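Local coordinates for nucleoprotein (Human coronavirus NL63, PDB 5N4K) that probably packages the viral RNA genome into a helical ribonucleocapsid and takes part in virion assembly, this chain being its N-terminal, RNA-binding domain, at residues L99-R104 against W110-G115; R49-I54 against I139-E144; M33-S38 against P135-A140. All blocks are in the same frame, centred on the assembly; numbering follows the deposited sequence. Where two conformers were deposited one is given.

Contact 1 of 3, residues L99-R104 against W110-G115; sequences LKFRQR and WVAKEG. With SO4 (sulfate ion), chain I; SO4 (sulfate ion), chain J.
A type II beta turn from Lys100 to Gln103 lays its backbone over the indole of Trp110, on edge strand 108-112 of the antiparallel sheet in this N-terminal RNA-binding domain. The turn closes through Gln103 N to Lys100 O, and Gln103 OE1 accepts a nearly straight bond from Lys100 N. Arg102, at the third turn position with positive phi, is set with its CA over the five-membered ring of Trp110, 3.4 Å from the centroid and only 5° off the normal; this is a CH-pi contact. Its backbone N lies over the same face, 3.3 Å from Trp110 CD2. A broad, flat tryptophan suits a turn that offers mostly backbone. At the indole's rim, Leu99 CB meets Trp110 CH2 in the ring plane, while Trp110 NE1 gives a weak, bent bond to Gln103 O (3.1 Å).

The Phe101 ring stands obliquely beside the indole, its plane at 82°. With CG anti to the backbone N (chi1 -173°), it swings back towards the strand: Phe101 CD1 comes 3.5 Å from Trp110 CE3, and CZ reaches the small methyl of Ala112. Tyr65 adds an edge-to-face ring contact to Trp110. The exposed Arg102 chain bends at chi3, and its NE donates at 2.7 Å to O2 of the sulfate of chain I, which lies at the edge of the guanidinium, in its plane.

Contact 2 of 3, residues R49-I54 against I139-E144; sequences RNLVPI and IALPPE. With SO4 (sulfate ion), chain J; SO4 (sulfate ion), chain G.
Leu51 and Ile139 meet through their end methyls, CD1 to CD1 at 3.8 Å, with the two side chains crossing obliquely. Leu141 comes to the same leucine at about a right angle, its CD2 lying 3.9 Å from Leu51 CD1, so that one branch of Leu51 serves both neighbours. The leucine's CG stands anti to the backbone N (chi1 -170°), which carries the branched end across to the 139-144 segment. Leu51 is also the centre of an inverse gamma turn, closed by Val52 N to Asn50 O. The buried leucine fills this place with hydrocarbon, while its backbone O accepts a bond from Trp66 NE1.

Asn50 comes to the same methyl of Ile139 from a different side: Asn50 OD1 lies 3.6 Å from Ile139 CD1, a simple van der Waals contact. Ile139 holds CG1 between its backbone N and carbonyl carbon (chi1 56°), and its extended chain brings CD1 to the asparagine and the leucine together. Asn50 CG lies over one face of the Arg49 guanidinium, offset toward the rim.

Arg49 turns its edges to two sulfates, probably from the crystallisation liquor. Arg49 NE donates to O2 of the sulfate of chain G at 2.9 Å, in the guanidinium plane, whereas NH2 donates to O3 of the sulfate of chain J at 2.7 Å, with a weak second bond from NH1. A long, exposed arginine suits such a place, since several N-H groups point outward at once. Hydrocarbon packing between two irregular loops, next to an arginine that binds sulfate, is consistent with the loop-rich, RNA-binding N-terminal domain of a coronavirus nucleocapsid protein.

Contact 3 of 3, residues M33-S38 against P135-A140; sequences MPLLVS and PKFSIA
The Phe137 ring takes Leu35 CD1 obliquely, CZ being the nearest ring atom at 4.3 Å, a loose apolar contact. The ring of Pro135 meets its partners through CG and CD: Pro135 CG lies 3.7 Å from Met33 O and 4.1 Å from Leu35 CD2, while CD lies 4.1 Å from Met33 CB. Leu35 thus divides its two methyls, CD1 going to the phenylalanine and CD2 to the proline. Its side chain and that of Pro135 slide past each other in opposite directions.

Leu35 has CG anti to its carbonyl carbon and beside the backbone N (chi1 -52°), which leads its forked end toward the 135-140 segment although the bond to CB points neither toward nor away from it. A branched side chain suits this site because each methyl can pack against a different ring. Proline suits the place opposite: it is a compact, rigid ring that presents CH2 groups to a carbonyl and to aliphatic carbon alike. Met33 contributes through its first carbon and its carbonyl; beyond CB its chain bends at chi2 and chi3, and its end leads away from Pro135. No hydrogen bond crosses between the two segments, so van der Waals contact, mostly between hydrocarbon groups, carries the join.

Around this group, Val147 touches both Leu35 and Pro135, and Trp66 touches Leu35 and Phe137. Strand 35-37 lies between strands 80-90 and 145-147; the result is a partly buried apolar contact between a sheet strand and the long loop leading to the last strand, as befits the antiparallel-sheet fold of the coronavirus nucleocapsid N-terminal domain.

Contacts 2 and 3 are neighbours, their centres about 6 Å apart; they share Ile139 and Ala140 and are tied by backbone bonds from Ile54 N to Lys136 O and from Ser38 N to Glu144 O, both 2.8 Å. Contact 1 lies farther off, its centre about 15 Å from that of contact 2 and 17 Å from that of contact 3, and is nested along the chain inside the loops both close. It joins contact 2 through Ala112 N to Arg49 O (2.9 Å) and contact 3 through Lys113 NZ to Ser138 OG. The sulfate of chain J bridges contacts 1 and 2, bound by Glu114 N and Arg49, and may mark an anion-binding surface.

Contact 1 of 3, residues L99-R104 against W110-G115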
loop_
_atom_site.group_PDB
_atom_site.type_symbol
_atom_site.label_atom_id
_atom_site.label_comp_id
_atom_site.label_asym_id
_atom_site.label_seq_id
_atom_site.Cartn_x
_atom_site.Cartn_y
_atom_site.Cartn_z
ATOM N N LEU A 99 -2.468 -10.959 4.437
ATOM C CA LEU A 99 -2.923 -10.783 5.812
ATOM C C LEU A 99 -4.133 -11.640 6.146
ATOM O O LEU A 99 -5.072 -11.702 5.411
ATOM C CB LEU A 99 -3.233 -9.330 6.129
ATOM C CG LEU A 99 -2.074 -8.334 6.115
ATOM C CD1 LEU A 99 -2.570 -6.927 6.403
ATOM C CD2 LEU A 99 -0.903 -8.732 6.964
ATOM N N LYS A 100 -4.053 -12.264 7.324
ATOM C CA LYS A 100 -5.200 -12.925 7.934
ATOM C C LYS A 100 -6.149 -11.880 8.460
ATOM O O LYS A 100 -5.750 -10.792 8.720
ATOM C CB LYS A 100 -4.692 -13.912 9.023
ATOM C CG LYS A 100 -3.667 -14.973 8.554
ATOM C CD LYS A 100 -3.349 -15.964 9.675
ATOM C CE LYS A 100 -2.406 -17.080 9.240
ATOM N NZ LYS A 100 -2.139 -18.087 10.316
ATOM N N PHE A 101 -7.410 -12.264 8.649
ATOM C CA PHE A 101 -8.383 -11.305 9.122
ATOM C C PHE A 101 -7.964 -10.672 10.395
ATOM O O PHE A 101 -7.684 -11.397 11.409
ATOM C CB PHE A 101 -9.781 -11.984 9.308
ATOM C CG PHE A 101 -10.881 -11.020 9.627
ATOM C CD1 PHE A 101 -11.140 -9.903 8.797
ATOM C CD2 PHE A 101 -11.645 -11.148 10.767
ATOM C CE1 PHE A 101 -12.144 -9.032 9.068
ATOM C CE2 PHE A 101 -12.636 -10.206 11.060
ATOM C CZ PHE A 101 -12.875 -9.150 10.255
ATOM N N ARG A 102 -7.871 -9.413 10.496
ATOM C CA ARG A 102 -7.536 -8.621 11.636
ATOM C C ARG A 102 -6.077 -8.655 12.059
ATOM O O ARG A 102 -5.701 -8.044 13.067
ATOM C CB ARG A 102 -8.429 -8.926 12.834
ATOM C CG ARG A 102 -9.885 -8.459 12.542
ATOM C CD ARG A 102 -10.892 -8.948 13.578
ATOM N NE ARG A 102 -10.698 -8.419 14.847
ATOM C CZ ARG A 102 -10.498 -9.123 16.004
ATOM N NH1 ARG A 102 -10.342 -10.440 15.999
ATOM N NH2 ARG A 102 -10.285 -8.347 17.042
ATOM N N GLN A 103 -5.239 -9.219 11.223
ATOM C CA GLN A 103 -3.784 -9.064 11.414
ATOM C C GLN A 103 -3.408 -7.628 11.400
ATOM O O GLN A 103 -3.828 -6.911 10.532
ATOM C CB GLN A 103 -3.055 -9.889 10.356
ATOM C CG GLN A 103 -1.604 -10.046 10.556
ATOM C CD GLN A 103 -1.010 -11.097 9.657
ATOM O OE1 GLN A 103 -1.601 -11.939 8.955
ATOM N NE2 GLN A 103 0.342 -10.968 9.630
ATOM N N ARG A 104 -2.655 -7.188 12.400
ATOM C CA ARG A 104 -2.465 -5.776 12.579
ATOM C C ARG A 104 -1.513 -5.194 11.581
ATOM O O ARG A 104 -0.349 -5.660 11.427
ATOM C CB ARG A 104 -1.947 -5.488 13.964
ATOM C CG ARG A 104 -2.891 -5.775 15.073
ATOM C CD ARG A 104 -2.133 -5.795 16.421
ATOM N NE ARG A 104 -1.132 -6.900 16.532
ATOM C CZ ARG A 104 0.210 -6.755 16.591
ATOM N NH1 ARG A 104 0.785 -5.547 16.569
ATOM N NH2 ARG A 104 0.992 -7.826 16.654
ATOM N N TRP A 110 -10.265 -3.339 9.329
ATOM C CA TRP A 110 -10.966 -4.554 9.023
ATOM C C TRP A 110 -12.485 -4.476 9.153
ATOM O O TRP A 110 -12.985 -3.842 10.130
ATOM C CB TRP A 110 -10.393 -5.628 9.950
ATOM C CG TRP A 110 -8.904 -5.861 9.689
ATOM C CD1 TRP A 110 -7.854 -5.322 10.374
ATOM C CD2 TRP A 110 -8.380 -6.685 8.676
ATOM N NE1 TRP A 110 -6.683 -5.815 9.835
ATOM C CE2 TRP A 110 -6.952 -6.636 8.803
ATOM C CE3 TRP A 110 -8.929 -7.416 7.653
ATOM C CZ2 TRP A 110 -6.168 -7.317 7.886
ATOM C CZ3 TRP A 110 -8.136 -8.148 6.782
ATOM C CH2 TRP A 110 -6.735 -8.073 6.951
ATOM N N VAL A 111 -13.164 -5.142 8.257
ATOM C CA VAL A 111 -14.646 -5.097 8.244
ATOM C C VAL A 111 -15.165 -6.443 7.918
ATOM O O VAL A 111 -14.610 -7.246 7.155
ATOM C CB VAL A 111 -15.179 -4.035 7.238
ATOM C CG1 VAL A 111 -14.939 -2.625 7.751
ATOM C CG2 VAL A 111 -14.615 -4.283 5.835
ATOM N N ALA A 112 -16.362 -6.774 8.501
ATOM C CA ALA A 112 -17.059 -8.020 8.186
ATOM C C ALA A 112 -18.524 -7.879 8.548
ATOM O O ALA A 112 -18.838 -7.239 9.540
ATOM C CB ALA A 112 -16.499 -9.196 9.008
ATOM N N LYS A 113 -19.363 -8.496 7.747
ATOM C CA LYS A 113 -20.750 -8.607 8.107
ATOM C C LYS A 113 -21.064 -9.938 8.777
ATOM O O LYS A 113 -20.312 -10.875 8.684
ATOM C CB LYS A 113 -21.590 -8.519 6.879
ATOM C CG LYS A 113 -21.663 -7.093 6.323
ATOM C CD LYS A 113 -22.681 -7.145 5.169
ATOM C CE LYS A 113 -23.283 -5.837 4.861
ATOM N NZ LYS A 113 -24.032 -5.901 3.586
ATOM N N GLU A 114 -22.204 -9.963 9.510
ATOM C CA GLU A 114 -22.708 -11.172 10.115
ATOM C C GLU A 114 -22.861 -12.258 9.073
ATOM O O GLU A 114 -23.330 -12.039 7.907
ATOM C CB GLU A 114 -24.058 -10.855 10.754
ATOM C CG GLU A 114 -24.587 -12.016 11.541
ATOM C CD GLU A 114 -25.909 -11.679 12.241
ATOM O OE1 GLU A 114 -26.921 -11.579 11.557
ATOM O OE2 GLU A 114 -25.946 -11.500 13.463
ATOM N N GLY A 115 -22.374 -13.449 9.366
ATOM C CA GLY A 115 -22.383 -14.586 8.444
ATOM C C GLY A 115 -21.119 -14.789 7.661
ATOM O O GLY A 115 -21.029 -15.843 6.977
HETATM S S SO4 I . -9.663 -5.064 14.934
HETATM O O1 SO4 I . -9.824 -3.867 15.772
HETATM O O2 SO4 I . -10.973 -5.716 14.805
HETATM O O3 SO4 I . -9.020 -4.907 13.610
HETATM O O4 SO4 I . -8.686 -5.921 15.645
HETATM S S SO4 J . -24.190 -6.924 10.466
HETATM O O1 SO4 J . -24.435 -5.479 10.509
HETATM O O2 SO4 J . -25.497 -7.599 10.555
HETATM O O3 SO4 J . -23.295 -7.430 11.547
HETATM O O4 SO4 J . -23.371 -7.240 9.404
#

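Contact 2 of 3, residues R49-I54 against I139-E144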
loop_
_atom_site.group_PDB
_atom_site.type_symbol
_atom_site.label_atom_id
_atom_site.label_comp_id
_atom_site.label_asym_id
_atom_site.label_seq_id
_atom_site.Cartn_x
_atom_site.Cartn_y
_atom_site.Cartn_z
ATOM N N ARG A 49 -17.514 -1.508 11.997
ATOM C CA ARG A 49 -17.066 -2.876 11.959
ATOM C C ARG A 49 -17.562 -3.614 10.785
ATOM O O ARG A 49 -16.922 -4.595 10.358
ATOM C CB ARG A 49 -17.520 -3.589 13.236
ATOM C CG ARG A 49 -19.038 -3.867 13.307
ATOM C CD ARG A 49 -19.593 -4.501 14.531
ATOM N NE ARG A 49 -21.009 -4.647 14.360
ATOM C CZ ARG A 49 -21.606 -5.641 13.768
ATOM N NH1 ARG A 49 -20.929 -6.715 13.404
ATOM N NH2 ARG A 49 -22.915 -5.595 13.559
ATOM N N ASN A 50 -18.757 -3.267 10.243
ATOM C CA ASN A 50 -19.413 -4.029 9.256
ATOM C C ASN A 50 -19.628 -3.235 7.950
ATOM O O ASN A 50 -20.512 -3.581 7.159
ATOM C CB ASN A 50 -20.796 -4.536 9.739
ATOM C CG ASN A 50 -21.647 -3.395 10.252
ATOM O OD1 ASN A 50 -21.238 -2.313 10.587
ATOM N ND2 ASN A 50 -22.956 -3.781 10.442
ATOM N N LEU A 51 -18.716 -2.305 7.662
ATOM C CA LEU A 51 -18.828 -1.448 6.444
ATOM C C LEU A 51 -18.228 -2.215 5.291
ATOM O O LEU A 51 -17.099 -1.922 4.819
ATOM C CB LEU A 51 -18.182 -0.147 6.695
ATOM C CG LEU A 51 -18.497 0.893 5.540
ATOM C CD1 LEU A 51 -19.932 1.402 5.682
ATOM C CD2 LEU A 51 -17.563 2.051 5.532
ATOM N N VAL A 52 -18.992 -3.158 4.737
ATOM C CA VAL A 52 -18.641 -3.970 3.594
ATOM C C VAL A 52 -19.514 -3.566 2.386
ATOM O O VAL A 52 -20.749 -3.704 2.500
ATOM C CB VAL A 52 -18.784 -5.509 3.843
ATOM C CG1 VAL A 52 -18.304 -6.271 2.686
ATOM C CG2 VAL A 52 -18.071 -5.943 5.134
ATOM N N PRO A 53 -18.913 -3.163 1.254
ATOM C CA PRO A 53 -19.756 -2.869 0.069
ATOM C C PRO A 53 -20.566 -4.029 -0.300
ATOM O O PRO A 53 -20.207 -5.173 -0.195
ATOM C CB PRO A 53 -18.746 -2.575 -1.025
ATOM C CG PRO A 53 -17.548 -2.140 -0.325
ATOM C CD PRO A 53 -17.491 -2.893 1.011
ATOM N N ILE A 54 -21.767 -3.750 -0.818
ATOM C CA ILE A 54 -22.703 -4.782 -1.262
ATOM C C ILE A 54 -22.543 -5.159 -2.759
ATOM O O ILE A 54 -22.210 -4.297 -3.520
ATOM C CB ILE A 54 -24.178 -4.254 -1.038
ATOM C CG1 ILE A 54 -24.467 -4.040 0.461
ATOM C CG2 ILE A 54 -25.224 -5.158 -1.668
ATOM C CD1 ILE A 54 -25.651 -3.129 0.717
ATOM N N ILE A 139 -25.845 0.079 5.964
ATOM C CA ILE A 139 -25.803 0.983 7.061
ATOM C C ILE A 139 -25.551 2.401 6.542
ATOM O O ILE A 139 -25.010 2.554 5.461
ATOM C CB ILE A 139 -24.762 0.631 8.146
ATOM C CG1 ILE A 139 -23.374 0.512 7.543
ATOM C CG2 ILE A 139 -25.035 -0.711 8.775
ATOM C CD1 ILE A 139 -22.258 0.499 8.612
ATOM N N ALA A 140 -25.901 3.403 7.313
ATOM C CA ALA A 140 -25.581 4.798 7.036
ATOM C C ALA A 140 -24.071 4.968 7.105
ATOM O O ALA A 140 -23.437 4.358 7.930
ATOM C CB ALA A 140 -26.254 5.739 8.023
ATOM N N LEU A 141 -23.518 5.808 6.259
ATOM C CA LEU A 141 -22.146 6.273 6.463
ATOM C C LEU A 141 -22.071 7.193 7.583
ATOM O O LEU A 141 -22.900 8.144 7.685
ATOM C CB LEU A 141 -21.610 7.007 5.257
ATOM C CG LEU A 141 -21.201 6.149 4.093
ATOM C CD1 LEU A 141 -20.745 6.921 2.875
ATOM C CD2 LEU A 141 -20.142 5.114 4.377
ATOM N N PRO A 142 -21.129 7.049 8.492
ATOM C CA PRO A 142 -20.847 8.080 9.462
ATOM C C PRO A 142 -20.511 9.421 8.846
ATOM O O PRO A 142 -20.075 9.472 7.709
ATOM C CB PRO A 142 -19.642 7.484 10.254
ATOM C CG PRO A 142 -19.712 5.984 9.995
ATOM C CD PRO A 142 -20.150 5.910 8.588
ATOM N N PRO A 143 -20.649 10.503 9.662
ATOM C CA PRO A 143 -20.472 11.850 9.095
ATOM C C PRO A 143 -19.104 12.089 8.486
ATOM O O PRO A 143 -18.949 12.880 7.552
ATOM C CB PRO A 143 -20.700 12.736 10.310
ATOM C CG PRO A 143 -21.525 11.997 11.191
ATOM C CD PRO A 143 -21.112 10.543 11.070
ATOM N N GLU A 144 -18.086 11.383 8.971
ATOM C CA GLU A 144 -16.693 11.593 8.492
ATOM C C GLU A 144 -16.344 10.864 7.208
ATOM O O GLU A 144 -15.257 11.091 6.706
ATOM C CB GLU A 144 -15.753 11.111 9.580
ATOM C CG GLU A 144 -15.883 11.771 10.940
ATOM C CD GLU A 144 -16.948 11.161 11.857
ATOM O OE1 GLU A 144 -17.741 10.216 11.479
ATOM O OE2 GLU A 144 -16.993 11.755 12.988
HETATM S S SO4 J . -24.190 -6.924 10.466
HETATM O O1 SO4 J . -24.435 -5.479 10.509
HETATM O O2 SO4 J . -25.497 -7.599 10.555
HETATM O O3 SO4 J . -23.295 -7.430 11.547
HETATM O O4 SO4 J . -23.371 -7.240 9.404
HETATM S S SO4 G . -21.154 -1.024 16.082
HETATM O O1 SO4 G . -21.928 -0.289 17.095
HETATM O O2 SO4 G . -21.935 -2.158 15.440
HETATM O O3 SO4 G . -20.631 -0.185 14.913
HETATM O O4 SO4 G . -19.881 -1.319 16.687
#

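Contact 3 of 3, residues M33-S38 against P135-A140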
loop_
_atom_site.group_PDB
_atom_site.type_symbol
_atom_site.label_atom_id
_atom_site.label_comp_id
_atom_site.label_asym_id
_atom_site.label_seq_id
_atom_site.Cartn_x
_atom_site.Cartn_y
_atom_site.Cartn_z
ATOM N N MET A 33 -14.965 2.419 -5.953
ATOM C CA MET A 33 -14.475 3.729 -5.657
ATOM C C MET A 33 -14.059 3.850 -4.204
ATOM O O MET A 33 -14.653 3.197 -3.335
ATOM C CB MET A 33 -15.561 4.804 -5.993
ATOM C CG MET A 33 -15.741 4.994 -7.525
ATOM S SD MET A 33 -14.308 5.585 -8.400
ATOM C CE MET A 33 -14.244 7.307 -7.856
ATOM N N PRO A 34 -13.098 4.713 -3.900
ATOM C CA PRO A 34 -12.719 4.954 -2.495
ATOM C C PRO A 34 -13.743 5.764 -1.749
ATOM O O PRO A 34 -14.626 6.436 -2.336
ATOM C CB PRO A 34 -11.410 5.699 -2.601
ATOM C CG PRO A 34 -11.493 6.418 -3.924
ATOM C CD PRO A 34 -12.305 5.549 -4.799
ATOM N N LEU A 35 -13.599 5.781 -0.419
ATOM C CA LEU A 35 -14.240 6.751 0.431
ATOM C C LEU A 35 -13.171 7.769 0.819
ATOM O O LEU A 35 -11.943 7.486 0.886
ATOM C CB LEU A 35 -14.820 6.148 1.694
ATOM C CG LEU A 35 -15.727 4.976 1.428
ATOM C CD1 LEU A 35 -16.173 4.385 2.803
ATOM C CD2 LEU A 35 -16.873 5.350 0.560
ATOM N N LEU A 36 -13.654 8.976 1.188
ATOM C CA LEU A 36 -12.838 10.017 1.718
ATOM C C LEU A 36 -13.096 10.112 3.246
ATOM O O LEU A 36 -14.244 10.080 3.662
ATOM C CB LEU A 36 -13.284 11.323 0.971
ATOM C CG LEU A 36 -12.308 12.414 1.105
ATOM C CD1 LEU A 36 -11.017 12.155 0.300
ATOM C CD2 LEU A 36 -13.028 13.690 0.608
ATOM N N VAL A 37 -12.039 10.285 4.024
ATOM C CA VAL A 37 -12.159 10.421 5.476
ATOM C C VAL A 37 -11.899 11.860 5.840
ATOM O O VAL A 37 -10.747 12.295 5.846
ATOM C CB VAL A 37 -11.193 9.521 6.216
ATOM C CG1 VAL A 37 -11.538 9.518 7.682
ATOM C CG2 VAL A 37 -11.320 8.086 5.770
ATOM N N SER A 38 -12.989 12.609 6.104
ATOM C CA SER A 38 -12.827 14.021 6.447
ATOM C C SER A 38 -12.755 14.152 7.989
ATOM O O SER A 38 -12.581 13.134 8.743
ATOM C CB SER A 38 -13.933 14.816 5.764
ATOM O OG SER A 38 -13.798 14.674 4.324
ATOM N N PRO A 135 -19.497 2.184 -4.120
ATOM C CA PRO A 135 -19.911 1.233 -3.071
ATOM C C PRO A 135 -21.198 1.605 -2.387
ATOM O O PRO A 135 -21.344 2.766 -2.003
ATOM C CB PRO A 135 -18.731 1.301 -2.141
ATOM C CG PRO A 135 -18.186 2.639 -2.219
ATOM C CD PRO A 135 -18.386 3.025 -3.691
ATOM N N LYS A 136 -22.084 0.659 -2.228
ATOM C CA LYS A 136 -23.348 0.884 -1.494
ATOM C C LYS A 136 -23.304 -0.008 -0.243
ATOM O O LYS A 136 -22.737 -1.121 -0.305
ATOM C CB LYS A 136 -24.520 0.438 -2.375
ATOM C CG LYS A 136 -24.653 1.287 -3.633
ATOM C CD LYS A 136 -25.427 2.529 -3.356
ATOM C CE LYS A 136 -26.921 2.118 -3.426
ATOM N NZ LYS A 136 -27.958 2.614 -2.472
ATOM N N PHE A 137 -24.004 0.449 0.787
ATOM C CA PHE A 137 -23.960 -0.139 2.124
ATOM C C PHE A 137 -25.346 -0.409 2.690
ATOM O O PHE A 137 -26.343 0.300 2.358
ATOM C CB PHE A 137 -23.156 0.691 3.066
ATOM C CG PHE A 137 -21.744 0.998 2.562
ATOM C CD1 PHE A 137 -20.763 0.040 2.567
ATOM C CD2 PHE A 137 -21.464 2.238 2.032
ATOM C CE1 PHE A 137 -19.473 0.318 2.099
ATOM C CE2 PHE A 137 -20.179 2.511 1.529
ATOM C CZ PHE A 137 -19.214 1.534 1.574
ATOM N N SER A 138 -25.378 -1.296 3.625
ATOM C CA SER A 138 -26.578 -1.649 4.458
ATOM C C SER A 138 -26.781 -0.769 5.675
ATOM O O SER A 138 -27.780 -0.900 6.431
ATOM C CB SER A 138 -26.360 -3.130 4.994
ATOM O OG SER A 138 -26.150 -3.967 3.961
ATOM N N ILE A 139 -25.845 0.079 5.964
ATOM C CA ILE A 139 -25.803 0.983 7.061
ATOM C C ILE A 139 -25.551 2.401 6.542
ATOM O O ILE A 139 -25.010 2.554 5.461
ATOM C CB ILE A 139 -24.762 0.631 8.146
ATOM C CG1 ILE A 139 -23.374 0.512 7.543
ATOM C CG2 ILE A 139 -25.035 -0.711 8.775
ATOM C CD1 ILE A 139 -22.258 0.499 8.612
ATOM N N ALA A 140 -25.901 3.403 7.313
ATOM C CA ALA A 140 -25.581 4.798 7.036
ATOM C C ALA A 140 -24.071 4.968 7.105
ATOM O O ALA A 140 -23.437 4.358 7.930
ATOM C CB ALA A 140 -26.254 5.739 8.023
#